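PDB 1T57: conserved protein from Methanothermobacter thermautotrophicus, which is of unknown function but binds flavin mononucleotide and magnesium, and resembles the alpha/beta C-terminal domain of pyruvate kinase. Local coordinates for residues Ala157-Ala170 against Thr180-Val192. Residues are numbered along the deposited sequence; the frame is centred on the assembly and turned at random.
Sequences ADAGLIPVDEEVIA and TALVLTPAHMNSV
V168 and A170 pair with L184 and L182 in an antiparallel ladder, whose short strand axes run 153° apart and approach to 4.5 Å. Four backbone hydrogen bonds hold it, two in each of these pairs. The non-hydrogen-bonded pair between them, I169 and V183, turns its side chains to the other face of the sheet, where I169 CD1 meets V183 CG2 at 3.6 Å. On the face of V168 and A170, L184 reaches over to A170, the residue two along from its partner V168. Its CG lies between the backbone N and the carbonyl carbon (chi1 53°), and L184 CD2 rests 3.9 Å from A170 CB. E167 lies beside T185 and V183, and its carboxylate makes a salt bridge to R205 of a third subunit.

The two strands form a beta hairpin at the inner part of the mixed sheet. Strand 168-172 borders strand 54-58, and strand 180-185 borders strand 196-204. Helix 144-158 covers the face that carries A170 and L182.

Beyond the ladder, the P186 ring is packed among I162, V168 and the backbone of P163. I162 CD1 touches P186 CG at 3.6 Å, and V168 CG2 touches P186 CD.

In the last turn of helix 144-158, D158 OD2 takes two hydrogen bonds. The backbone N of M189, a selenomethionine, donates to the syn lone pair of D158 OD2 at 2.9 Å. H188 ND1 donates to the anti lone pair of D158 OD2 at 3.3 Å, with OD2 in the imidazole plane. This double grip ties residues 188-189 to the helix. V164 CG1 sits over one face of the ring in a CH-pi contact, 3.6 Å from the H188 centroid. H188 NE2 is hydrogen-bonded to the backbone N of G89 of a second subunit, so bonds at both ring nitrogens fix the imidazole's rotation.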
loop_
_atom_site.group_PDB
_atom_site.type_symbol
_atom_site.label_atom_id
_atom_site.label_comp_id
_atom_site.label_asym_id
_atom_site.label_seq_id
_atom_site.Cartn_x
_atom_site.Cartn_y
_atom_site.Cartn_z
ATOM N N ALA A 157 14.920 -1.799 -21.844
ATOM C CA ALA A 157 15.876 -0.815 -21.360
ATOM C C ALA A 157 16.735 -1.421 -20.267
ATOM O O ALA A 157 17.966 -1.375 -20.330
ATOM C CB ALA A 157 15.176 0.361 -20.813
ATOM N N ASP A 158 16.079 -1.979 -19.256
ATOM C CA ASP A 158 16.786 -2.596 -18.141
ATOM C C ASP A 158 17.702 -3.732 -18.622
ATOM O O ASP A 158 18.746 -3.984 -18.039
ATOM C CB ASP A 158 15.785 -3.107 -17.086
ATOM C CG ASP A 158 15.088 -1.968 -16.316
ATOM O OD1 ASP A 158 14.213 -2.273 -15.478
ATOM O OD2 ASP A 158 15.398 -0.773 -16.550
ATOM N N ALA A 159 17.332 -4.415 -19.692
ATOM C CA ALA A 159 18.194 -5.487 -20.166
ATOM C C ALA A 159 19.375 -4.884 -20.916
ATOM O O ALA A 159 20.355 -5.563 -21.224
ATOM C CB ALA A 159 17.429 -6.407 -21.067
ATOM N N GLY A 160 19.280 -3.594 -21.196
ATOM C CA GLY A 160 20.346 -2.947 -21.924
ATOM C C GLY A 160 20.179 -3.285 -23.387
ATOM O O GLY A 160 21.101 -3.132 -24.188
ATOM N N LEU A 161 18.989 -3.741 -23.750
ATOM C CA LEU A 161 18.758 -4.104 -25.131
ATOM C C LEU A 161 18.325 -2.938 -26.003
ATOM O O LEU A 161 18.443 -3.009 -27.219
ATOM C CB LEU A 161 17.771 -5.264 -25.219
ATOM C CG LEU A 161 18.376 -6.569 -24.702
ATOM C CD1 LEU A 161 17.408 -7.767 -24.900
ATOM C CD2 LEU A 161 19.671 -6.802 -25.467
ATOM N N ILE A 162 17.782 -1.888 -25.398
ATOM C CA ILE A 162 17.423 -0.682 -26.154
ATOM C C ILE A 162 17.810 0.540 -25.314
ATOM O O ILE A 162 18.014 0.431 -24.096
ATOM C CB ILE A 162 15.942 -0.604 -26.511
ATOM C CG1 ILE A 162 15.112 -0.430 -25.242
ATOM C CG2 ILE A 162 15.565 -1.791 -27.320
ATOM C CD1 ILE A 162 13.638 -0.439 -25.452
ATOM N N PRO A 163 17.936 1.715 -25.950
ATOM C CA PRO A 163 18.307 2.978 -25.287
ATOM C C PRO A 163 17.162 3.657 -24.569
ATOM O O PRO A 163 16.015 3.416 -24.886
ATOM C CB PRO A 163 18.779 3.853 -26.445
ATOM C CG PRO A 163 17.870 3.415 -27.543
ATOM C CD PRO A 163 17.797 1.915 -27.405
ATOM N N VAL A 164 17.489 4.540 -23.633
ATOM C CA VAL A 164 16.493 5.304 -22.885
ATOM C C VAL A 164 16.865 6.740 -23.208
ATOM O O VAL A 164 16.416 7.709 -22.573
ATOM C CB VAL A 164 16.652 5.050 -21.394
ATOM C CG1 VAL A 164 16.546 3.561 -21.138
ATOM C CG2 VAL A 164 18.004 5.571 -20.896
ATOM N N ASP A 165 17.711 6.815 -24.233
ATOM C CA ASP A 165 18.298 8.028 -24.787
ATOM C C ASP A 165 17.412 8.618 -25.870
ATOM O O ASP A 165 16.981 9.759 -25.776
ATOM C CB ASP A 165 19.655 7.669 -25.413
ATOM C CG ASP A 165 20.761 8.650 -25.060
ATOM O OD1 ASP A 165 21.835 8.635 -25.718
ATOM O OD2 ASP A 165 20.559 9.431 -24.115
ATOM N N GLU A 166 17.149 7.819 -26.899
ATOM C CA GLU A 166 16.363 8.245 -28.049
ATOM C C GLU A 166 14.978 7.605 -28.217
ATOM O O GLU A 166 14.487 6.907 -27.340
ATOM C CB GLU A 166 17.197 8.011 -29.308
ATOM C CG GLU A 166 17.847 6.644 -29.329
ATOM C CD GLU A 166 19.032 6.530 -30.294
ATOM O OE1 GLU A 166 18.810 6.395 -31.519
ATOM O OE2 GLU A 166 20.193 6.584 -29.824
ATOM N N GLU A 167 14.356 7.862 -29.362
ATOM C CA GLU A 167 13.034 7.347 -29.631
ATOM C C GLU A 167 13.063 5.935 -30.170
ATOM O O GLU A 167 14.015 5.532 -30.832
ATOM C CB GLU A 167 12.294 8.264 -30.597
ATOM C CG GLU A 167 12.160 9.671 -30.071
ATOM C CD GLU A 167 11.194 10.510 -30.883
ATOM O OE1 GLU A 167 10.980 10.210 -32.080
ATOM O OE2 GLU A 167 10.653 11.482 -30.322
ATOM N N VAL A 168 11.994 5.201 -29.875
ATOM C CA VAL A 168 11.836 3.810 -30.258
ATOM C C VAL A 168 10.369 3.549 -30.602
ATOM O O VAL A 168 9.478 4.270 -30.141
ATOM C CB VAL A 168 12.221 2.874 -29.071
ATOM C CG1 VAL A 168 12.110 1.429 -29.485
ATOM C CG2 VAL A 168 13.622 3.191 -28.578
ATOM N N ILE A 169 10.110 2.530 -31.410
ATOM C CA ILE A 169 8.730 2.205 -31.750
ATOM C C ILE A 169 8.412 0.940 -30.955
ATOM O O ILE A 169 9.107 -0.056 -31.124
ATOM C CB ILE A 169 8.567 1.913 -33.267
ATOM C CG1 ILE A 169 9.004 3.143 -34.094
ATOM C CG2 ILE A 169 7.127 1.521 -33.567
ATOM C CD1 ILE A 169 7.864 3.862 -34.880
ATOM N N ALA A 170 7.397 0.991 -30.086
ATOM C CA ALA A 170 6.997 -0.161 -29.262
ATOM C C ALA A 170 5.750 -0.816 -29.852
ATOM O O ALA A 170 4.811 -0.126 -30.200
ATOM C CB ALA A 170 6.721 0.289 -27.833
ATOM N N THR A 180 -1.351 -2.608 -31.399
ATOM C CA THR A 180 -0.947 -1.333 -30.833
ATOM C C THR A 180 0.518 -1.063 -31.061
ATOM O O THR A 180 1.363 -1.923 -30.836
ATOM C CB THR A 180 -1.161 -1.269 -29.333
ATOM O OG1 THR A 180 -2.518 -1.579 -29.024
ATOM C CG2 THR A 180 -0.833 0.123 -28.843
ATOM N N ALA A 181 0.843 0.136 -31.510
ATOM C CA ALA A 181 2.244 0.475 -31.737
ATOM C C ALA A 181 2.383 1.894 -31.284
ATOM O O ALA A 181 1.557 2.732 -31.623
ATOM C CB ALA A 181 2.608 0.348 -33.207
ATOM N N LEU A 182 3.428 2.161 -30.519
ATOM C CA LEU A 182 3.651 3.493 -29.987
ATOM C C LEU A 182 5.041 4.019 -30.320
ATOM O O LEU A 182 5.938 3.244 -30.624
ATOM C CB LEU A 182 3.444 3.468 -28.463
ATOM C CG LEU A 182 2.122 3.950 -27.835
ATOM C CD1 LEU A 182 0.906 3.350 -28.475
ATOM C CD2 LEU A 182 2.152 3.570 -26.376
ATOM N N VAL A 183 5.191 5.343 -30.292
ATOM C CA VAL A 183 6.474 5.989 -30.515
ATOM C C VAL A 183 6.811 6.583 -29.159
ATOM O O VAL A 183 6.114 7.455 -28.636
ATOM C CB VAL A 183 6.380 7.082 -31.557
ATOM C CG1 VAL A 183 7.601 7.972 -31.492
ATOM C CG2 VAL A 183 6.278 6.441 -32.925
ATOM N N LEU A 184 7.878 6.094 -28.560
ATOM C CA LEU A 184 8.206 6.564 -27.233
ATOM C C LEU A 184 9.680 6.524 -26.940
ATOM O O LEU A 184 10.494 6.033 -27.737
ATOM C CB LEU A 184 7.462 5.700 -26.212
ATOM C CG LEU A 184 7.685 4.184 -26.375
ATOM C CD1 LEU A 184 9.157 3.800 -26.063
ATOM C CD2 LEU A 184 6.719 3.413 -25.468
ATOM N N THR A 185 10.007 7.034 -25.766
ATOM C CA THR A 185 11.376 7.064 -25.290
ATOM C C THR A 185 11.379 6.225 -24.021
ATOM O O THR A 185 10.810 6.615 -22.993
ATOM C CB THR A 185 11.843 8.518 -24.960
ATOM O OG1 THR A 185 11.991 9.275 -26.171
ATOM C CG2 THR A 185 13.170 8.496 -24.236
ATOM N N PRO A 186 12.005 5.046 -24.076
ATOM C CA PRO A 186 12.039 4.196 -22.889
ATOM C C PRO A 186 12.682 4.883 -21.700
ATOM O O PRO A 186 13.235 5.995 -21.808
ATOM C CB PRO A 186 12.850 2.992 -23.356
ATOM C CG PRO A 186 12.469 2.897 -24.811
ATOM C CD PRO A 186 12.572 4.340 -25.239
ATOM N N ALA A 187 12.632 4.185 -20.573
ATOM C CA ALA A 187 13.206 4.652 -19.333
ATOM C C ALA A 187 13.455 3.403 -18.492
ATOM O O ALA A 187 12.788 2.398 -18.669
ATOM C CB ALA A 187 12.209 5.597 -18.620
ATOM N N HIS A 188 14.407 3.458 -17.580
ATOM C CA HIS A 188 14.678 2.317 -16.723
ATOM C C HIS A 188 13.660 2.166 -15.602
ATOM O O HIS A 188 12.866 3.068 -15.348
ATOM C CB HIS A 188 16.068 2.446 -16.138
ATOM C CG HIS A 188 17.145 2.463 -17.171
ATOM N ND1 HIS A 188 17.422 1.375 -17.969
ATOM C CD2 HIS A 188 17.961 3.457 -17.592
ATOM C CE1 HIS A 188 18.352 1.702 -18.846
ATOM N NE2 HIS A 188 18.694 2.961 -18.638
HETATM N N MSE A 189 13.689 1.013 -14.949
HETATM C CA MSE A 189 12.778 0.728 -13.846
HETATM C C MSE A 189 12.974 1.725 -12.703
HETATM O O MSE A 189 12.021 2.091 -12.038
HETATM C CB MSE A 189 13.016 -0.682 -13.290
HETATM C CG MSE A 189 14.407 -0.869 -12.757
HETATM SE SE MSE A 189 14.741 -2.412 -11.611
HETATM C CE MSE A 189 14.874 -1.552 -9.879
ATOM N N ASN A 190 14.207 2.149 -12.455
ATOM C CA ASN A 190 14.425 3.069 -11.365
ATOM C C ASN A 190 13.992 4.489 -11.716
ATOM O O ASN A 190 13.901 5.341 -10.851
ATOM C CB ASN A 190 15.884 3.014 -10.888
ATOM C CG ASN A 190 16.875 2.993 -12.023
ATOM O OD1 ASN A 190 16.518 3.208 -13.178
ATOM N ND2 ASN A 190 18.138 2.729 -11.701
ATOM N N SER A 191 13.708 4.743 -12.983
ATOM C CA SER A 191 13.232 6.059 -13.367
ATOM C C SER A 191 12.030 5.944 -14.319
ATOM O O SER A 191 11.886 6.707 -15.285
ATOM C CB SER A 191 14.368 6.894 -13.978
ATOM O OG SER A 191 14.849 6.319 -15.172
ATOM N N VAL A 192 11.155 4.984 -14.018
ATOM C CA VAL A 192 9.971 4.741 -14.827
ATOM C C VAL A 192 9.201 5.952 -15.289
ATOM O O VAL A 192 8.849 6.065 -16.461
ATOM C CB VAL A 192 8.919 3.865 -14.109
ATOM C CG1 VAL A 192 9.337 2.447 -14.118
ATOM C CG2 VAL A 192 8.657 4.401 -12.686
#